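Local coordinates for Poly(A) RNA polymerase protein 2 (Saccharomyces cerevisiae, PDB 3NYB), which adds poly(A) tails to RNA as the polymerase subunit of TRAMP, an RNA surveillance complex, at the interface of chains A and B. Numbering follows the deposited sequence. Chains: chain A, Poly(A) RNA polymerase protein 2; chain B, Protein AIR2.

Contact 1: the interface of chains A and B. Residues chain A 200, 202, 208, 213, 216; chain B 27-29.
A:Asn213 grips the backbone of B:Ile29 with both ends of its side-chain amide. Its OD1 accepts a hydrogen bond from the backbone N of B:Ile29 at 2.6 Å, in the carbonyl plane and on a lone pair. Its ND2 donates to the O of B:Ile29 at 2.9 Å, and that bond is nearly straight (168° at H). This paired grip fixes the rotation of the amide and reads main chain rather than side chain. OD1 also meets water 1 at 2.6 Å. The same water lies 3.0 Å from the carbonyl O of B:Ala27, joining the two chains.

Between B:Ala27 and B:Ile29, B:Tyr28 sends its ring into chain A, CG standing anti to the carbonyl carbon (chi1 -54°). CG of A:Arg202 sits over one face of the ring, 4.0 Å from the centroid and shifted toward the rim. CD1 of A:Ile208 packs against CD1 of the tyrosine at 3.4 Å. CG2 of A:Val216 reaches the same ring atom at 3.8 Å. The A:His200 ring approaches from the opposite direction, near the hydroxyl end. Behind it, ND1 of A:His200 accepts a hydrogen bond from the backbone N of A:Arg202 at 3.0 Å, tilted from the ring plane, positioning both residues.

A:Asn213 lies between 3-10 helix 210-212 and helix 214-228, whose first turn carries A:Val216. A:Arg202 belongs to short helix 201-204. B:Ala27 to B:Ile29 form an irregular stretch between the two zinc-binding sites of this AIR2 chain.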
# COMPACT_ATOMS: atom_id res chain seq x y z
N HIS A 200 -6.99 11.82 9.19
CA HIS A 200 -6.00 12.01 10.23
C HIS A 200 -6.19 13.40 10.80
O HIS A 200 -6.25 14.38 10.06
CB HIS A 200 -4.60 11.85 9.62
CG HIS A 200 -3.48 12.11 10.57
ND1 HIS A 200 -3.19 13.36 11.07
CD2 HIS A 200 -2.55 11.28 11.10
CE1 HIS A 200 -2.15 13.29 11.87
NE2 HIS A 200 -1.74 12.03 11.90
N ARG A 202 -4.65 15.87 11.98
CA ARG A 202 -3.89 17.02 11.51
C ARG A 202 -4.13 17.27 10.03
O ARG A 202 -3.72 18.30 9.49
CB ARG A 202 -2.40 16.81 11.74
CG ARG A 202 -2.04 16.51 13.18
CD ARG A 202 -2.22 17.74 14.04
NE ARG A 202 -1.54 17.60 15.33
CZ ARG A 202 -1.05 18.62 16.02
NH1 ARG A 202 -1.15 19.85 15.54
NH2 ARG A 202 -0.45 18.40 17.18
N ILE A 208 -1.64 20.16 8.51
CA ILE A 208 -0.39 19.52 8.10
C ILE A 208 -0.38 19.34 6.59
O ILE A 208 -1.43 19.21 5.96
CB ILE A 208 -0.27 18.14 8.77
CG1 ILE A 208 1.17 17.78 9.08
CG2 ILE A 208 -0.87 17.05 7.90
CD1 ILE A 208 1.28 16.33 9.48
N ASN A 213 5.49 15.69 5.69
CA ASN A 213 5.29 14.94 6.92
C ASN A 213 5.16 13.44 6.69
O ASN A 213 4.56 12.72 7.49
CB ASN A 213 4.04 15.46 7.66
CG ASN A 213 4.24 16.86 8.25
OD1 ASN A 213 4.88 17.01 9.30
ND2 ASN A 213 3.68 17.87 7.60
N VAL A 216 6.33 10.91 9.73
CA VAL A 216 5.40 10.60 10.81
C VAL A 216 4.23 9.78 10.33
O VAL A 216 3.84 8.80 10.95
CB VAL A 216 4.87 11.86 11.55
CG1 VAL A 216 5.83 12.28 12.64
CG2 VAL A 216 4.57 13.01 10.58
N ALA B 27 6.54 14.26 15.38
CA ALA B 27 6.61 15.70 15.17
C ALA B 27 5.95 16.07 13.85
O ALA B 27 6.15 15.39 12.84
CB ALA B 27 8.05 16.16 15.18
N TYR B 28 5.16 17.14 13.85
CA TYR B 28 4.52 17.59 12.62
C TYR B 28 5.09 18.93 12.18
O TYR B 28 5.31 19.83 12.99
CB TYR B 28 3.01 17.73 12.80
CG TYR B 28 2.34 16.49 13.33
CD1 TYR B 28 2.27 15.34 12.56
CD2 TYR B 28 1.77 16.47 14.59
CE1 TYR B 28 1.64 14.20 13.04
CE2 TYR B 28 1.15 15.34 15.08
CZ TYR B 28 1.09 14.21 14.30
OH TYR B 28 0.47 13.07 14.78
N ILE B 29 5.34 19.07 10.89
CA ILE B 29 5.65 20.37 10.34
C ILE B 29 4.34 20.97 9.85
O ILE B 29 3.70 20.45 8.93
CB ILE B 29 6.62 20.27 9.18
CG1 ILE B 29 7.89 19.55 9.62
CG2 ILE B 29 6.96 21.66 8.68
CD1 ILE B 29 8.94 19.51 8.53
O HOH W 1 7.14 15.97 10.09

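Contact 2: the interface of chains A and B. Residues chain A 200-202, 207; chain B 28, 82-83.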
# COMPACT_ATOMS: atom_id res chain seq x y z
N HIS A 200 -6.99 11.82 9.19
CA HIS A 200 -6.00 12.01 10.23
C HIS A 200 -6.19 13.40 10.80
O HIS A 200 -6.25 14.38 10.06
CB HIS A 200 -4.60 11.85 9.62
CG HIS A 200 -3.48 12.11 10.57
ND1 HIS A 200 -3.19 13.36 11.07
CD2 HIS A 200 -2.55 11.28 11.10
CE1 HIS A 200 -2.15 13.29 11.87
NE2 HIS A 200 -1.74 12.03 11.90
N PRO A 201 -6.30 13.49 12.14
CA PRO A 201 -6.61 14.73 12.88
C PRO A 201 -5.93 15.98 12.31
O PRO A 201 -6.57 17.02 12.17
CB PRO A 201 -6.07 14.42 14.28
CG PRO A 201 -6.23 12.95 14.41
CD PRO A 201 -6.03 12.36 13.04
N ARG A 202 -4.65 15.87 11.98
CA ARG A 202 -3.89 17.02 11.51
C ARG A 202 -4.13 17.27 10.03
O ARG A 202 -3.72 18.30 9.49
CB ARG A 202 -2.40 16.81 11.74
CG ARG A 202 -2.04 16.51 13.18
CD ARG A 202 -2.22 17.74 14.04
NE ARG A 202 -1.54 17.60 15.33
CZ ARG A 202 -1.05 18.62 16.02
NH1 ARG A 202 -1.15 19.85 15.54
NH2 ARG A 202 -0.45 18.40 17.18
N GLU A 207 -4.13 21.17 8.87
CA GLU A 207 -3.05 21.74 9.66
C GLU A 207 -1.68 21.33 9.13
O GLU A 207 -0.71 22.06 9.27
CB GLU A 207 -3.19 21.30 11.11
CG GLU A 207 -4.45 21.79 11.78
CD GLU A 207 -4.61 21.23 13.17
OE1 GLU A 207 -5.71 21.38 13.74
OE2 GLU A 207 -3.64 20.63 13.67
N TYR B 28 5.16 17.14 13.85
CA TYR B 28 4.52 17.59 12.62
C TYR B 28 5.09 18.93 12.18
O TYR B 28 5.31 19.83 12.99
CB TYR B 28 3.01 17.73 12.80
CG TYR B 28 2.34 16.49 13.33
CD1 TYR B 28 2.27 15.34 12.56
CD2 TYR B 28 1.77 16.47 14.59
CE1 TYR B 28 1.64 14.20 13.04
CE2 TYR B 28 1.15 15.34 15.08
CZ TYR B 28 1.09 14.21 14.30
OH TYR B 28 0.47 13.07 14.78
N ASN B 82 -6.09 15.99 18.82
CA ASN B 82 -5.83 16.60 17.52
C ASN B 82 -4.36 16.54 17.14
O ASN B 82 -3.88 17.40 16.42
CB ASN B 82 -6.32 18.05 17.52
CG ASN B 82 -6.46 18.61 16.12
OD1 ASN B 82 -5.48 19.05 15.51
ND2 ASN B 82 -7.68 18.62 15.61
N LEU B 83 -3.67 15.52 17.63
CA LEU B 83 -2.25 15.36 17.34
C LEU B 83 -1.99 14.12 16.49
O LEU B 83 -2.88 13.65 15.78
CB LEU B 83 -1.43 15.31 18.63
CG LEU B 83 -2.10 14.69 19.87
CD1 LEU B 83 -2.16 13.17 19.77
CD2 LEU B 83 -1.37 15.11 21.14
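The last two residues of the crystallised AIR2 chain, B:Asn82 and B:Leu83, pack on A:Pro201 and A:Arg202 in a heterodimer interface that holds the zinc-knuckle protein on the poly(A) polymerase. AIR2 carries CCHC-type zinc knuckles, and this tail follows the second of its zinc-binding sites in sequence. The contact is mostly packing around one arginine.

A:Arg202 leaves its backbone with CG anti to the carbonyl carbon (chi1 -56°) and then bends (chi2 -71°). The bend lays the guanidinium alongside the tail and B:Tyr28, whose CD2 lies over one face of it, offset toward the rim. B:Leu83 approaches on another side: its C atom lies at the guanidinium edge, in plane, and its CA is 3.7 Å from CZ. CB of B:Leu83 reaches NH2 of A:Arg202 at 3.6 Å. The carbonyl O of B:Asn82 is also close to NE, but the N-H points elsewhere and they do not form a hydrogen bond.

A:Glu207 positions the arginine from within chain A. Its OE2 forms a salt bridge with NH1 of A:Arg202 at 3.2 Å, met nearly along the C-O axis. The hydrogen bond between them is bent (143° at H). With a leucine in place of A:Arg202, A:Glu207 would probably be left without its positive partner, and B:Leu83 and B:Tyr28 would lose the guanidinium they pack against.

The A:Glu207 carboxylate and the B:Asn82 amide meet from opposite directions. As modelled, OD1 of B:Asn82 lies 2.9 Å from OE1 of A:Glu207. Unless the carboxylate is protonated, both atoms can only accept, so this amide orientation is doubtful; a flipped amide could present ND2 instead.

A:Pro201 flanks the tail. Its CB is 3.9 Å from CA of B:Asn82 and 3.6 Å from the O of B:Leu83. Its CD lies over one face of the A:His200 ring, toward the rim.

The centres of the C-alpha atoms of contact 1 and contact 2 are about 6 Å apart. They share A:His200, A:Arg202 and B:Tyr28, so they are neighbouring parts of one surface. Contact 1 adds the start of helix 214-228 and receives AIR2 between its zinc-binding sites. Contact 2 adds A:Pro201 and A:Glu207 and receives the end of the crystallised AIR2 chain. Two stretches of AIR2 more than fifty residues apart in sequence thus converge on A:Arg202. A shift of this arginine would be likely to affect both. This arrangement may let the polymerase hold a partner with little regular secondary structure.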